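PDB 2A9F: putative malic enzyme ((S)-malate:NAD+ oxidoreductase (decarboxylating)) from Streptococcus pyogenes, which probably catalyses the NAD-dependent oxidative decarboxylation of (S)-malate to pyruvate and carbon dioxide, with the help of a divalent metal ion such as magnesium or manganese. Local coordinates for the interface of chains A and B. Residues are numbered along the deposited sequence; one frame, centred on the assembly and turned at random. Chains: chain A/B, putative malic enzyme ((S)-malate:NAD+ oxidoreductase (decarboxylating)).

The interface of chains A and B. Residues chain A 45, 48-49, 52; chain B 77, 80, 83, 87, 91.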
loop_
_atom_site.group_PDB
_atom_site.type_symbol
_atom_site.label_atom_id
_atom_site.label_comp_id
_atom_site.label_asym_id
_atom_site.label_seq_id
_atom_site.Cartn_x
_atom_site.Cartn_y
_atom_site.Cartn_z
ATOM N N ALA A 45 19.630 3.147 -9.002
ATOM C CA ALA A 45 19.761 4.602 -8.968
ATOM C C ALA A 45 19.450 5.258 -10.315
ATOM O O ALA A 45 19.030 6.422 -10.363
ATOM C CB ALA A 45 21.155 4.985 -8.527
ATOM N N SER A 48 15.608 5.491 -11.005
ATOM C CA SER A 48 15.096 6.657 -10.317
ATOM C C SER A 48 15.384 7.875 -11.175
ATOM O O SER A 48 14.498 8.695 -11.409
ATOM C CB SER A 48 15.776 6.831 -8.960
ATOM O OG SER A 48 15.130 6.080 -7.957
ATOM N N SER A 49 16.624 7.972 -11.647
ATOM C CA SER A 49 17.069 9.092 -12.465
ATOM C C SER A 49 16.254 9.352 -13.724
ATOM O O SER A 49 15.906 10.498 -14.012
ATOM C CB SER A 49 18.543 8.921 -12.842
ATOM O OG SER A 49 19.391 9.473 -11.853
ATOM N N ALA A 52 13.107 10.919 -12.678
ATOM C CA ALA A 52 13.248 12.274 -12.151
ATOM C C ALA A 52 13.233 13.317 -13.283
ATOM O O ALA A 52 12.852 14.474 -13.061
ATOM C CB ALA A 52 14.539 12.389 -11.328
ATOM N N VAL B 77 16.399 10.261 -1.789
ATOM C CA VAL B 77 16.594 8.958 -2.397
ATOM C C VAL B 77 18.112 8.617 -2.663
ATOM O O VAL B 77 18.801 9.465 -3.224
ATOM C CB VAL B 77 15.850 8.880 -3.769
ATOM C CG1 VAL B 77 16.138 7.545 -4.450
ATOM C CG2 VAL B 77 14.359 9.088 -3.586
ATOM N N LEU B 80 20.708 10.809 -4.688
ATOM C CA LEU B 80 20.190 11.717 -5.706
ATOM C C LEU B 80 19.397 12.892 -5.129
ATOM O O LEU B 80 18.892 13.731 -5.879
ATOM C CB LEU B 80 19.314 10.928 -6.675
ATOM C CG LEU B 80 19.937 9.591 -7.104
ATOM C CD1 LEU B 80 18.953 8.798 -7.974
ATOM C CD2 LEU B 80 21.233 9.854 -7.839
ATOM N N ILE B 83 14.162 14.041 -5.310
ATOM C CA ILE B 83 13.654 13.836 -6.660
ATOM C C ILE B 83 12.160 13.544 -6.789
ATOM O O ILE B 83 11.684 13.221 -7.873
ATOM C CB ILE B 83 14.424 12.713 -7.361
ATOM C CG1 ILE B 83 14.412 11.451 -6.494
ATOM C CG2 ILE B 83 15.856 13.171 -7.632
ATOM C CD1 ILE B 83 14.937 10.224 -7.207
ATOM N N ALA B 87 9.905 9.045 -8.645
ATOM C CA ALA B 87 11.272 8.597 -8.895
ATOM C C ALA B 87 11.848 7.842 -7.701
ATOM O O ALA B 87 12.839 7.127 -7.826
ATOM C CB ALA B 87 12.159 9.777 -9.263
ATOM N N VAL B 91 13.321 2.722 -5.894
ATOM C CA VAL B 91 14.136 2.373 -4.733
ATOM C C VAL B 91 13.311 1.688 -3.658
ATOM O O VAL B 91 13.782 0.753 -3.021
ATOM C CB VAL B 91 14.820 3.609 -4.119
ATOM C CG1 VAL B 91 15.329 3.281 -2.734
ATOM C CG2 VAL B 91 15.982 4.044 -5.000
#
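The hydroxyl OG of A:Ser48 donates a hydrogen bond to the backbone carbonyl O of B:Ala87, 2.5 Å away. It meets that oxygen almost end-on, with a C=O...OG angle of 168°. A:Ser48 turns OG away from its own carbonyl carbon and beside its backbone N (chi1 -86°), which carries the hydroxyl off helix 45-53 towards the start of the partner's helix 85-102. Apolar branches also lie near it: CG2 of B:Val91 is 3.7 Å from OG, and CG1 of B:Val77 is a little further off. Methyl groups on this side may shield the bond in part from water.

Two branched side chains of chain B reach the beta-carbon of the same serine. CD1 of B:Leu80 comes within 3.9 Å of A:Ser48 CB, and CD1 of B:Ile83 makes a similar approach beside it. The same leucine methyl also rests 3.4 Å from the backbone O of A:Ala45, one turn earlier, and so spans the stretch between A:Ala45 and A:Ser48. B:Ile83 holds CG1 between its backbone N and carbonyl carbon (chi1 53°); from there the extended chain points CD1 at the serine, while CB and CG2 face the methyl of A:Ala52, with CB to CB at 4.0 Å. Next to the isoleucine, the methyl of B:Ala87 sits 3.4 Å from A:Ser48 O and packs against the backbone of A:Ala52. Small residues on helix 45-53 thus let the partner come close to its backbone.

The patch belongs to a two-fold symmetric interface and has a twin with the chains exchanged; malic enzymes commonly form dimers, so this pairing is plausibly biological. It lies in the malic enzyme N-terminal region, where helix 45-53 of chain A lies against the loop segment that carries B:Val77, B:Leu80 and B:Ile83 and against the first turns of helix 85-102 in chain B. That same helix carries B:Lys95, the predicted proton acceptor, about 12 Å from the centre of the patch.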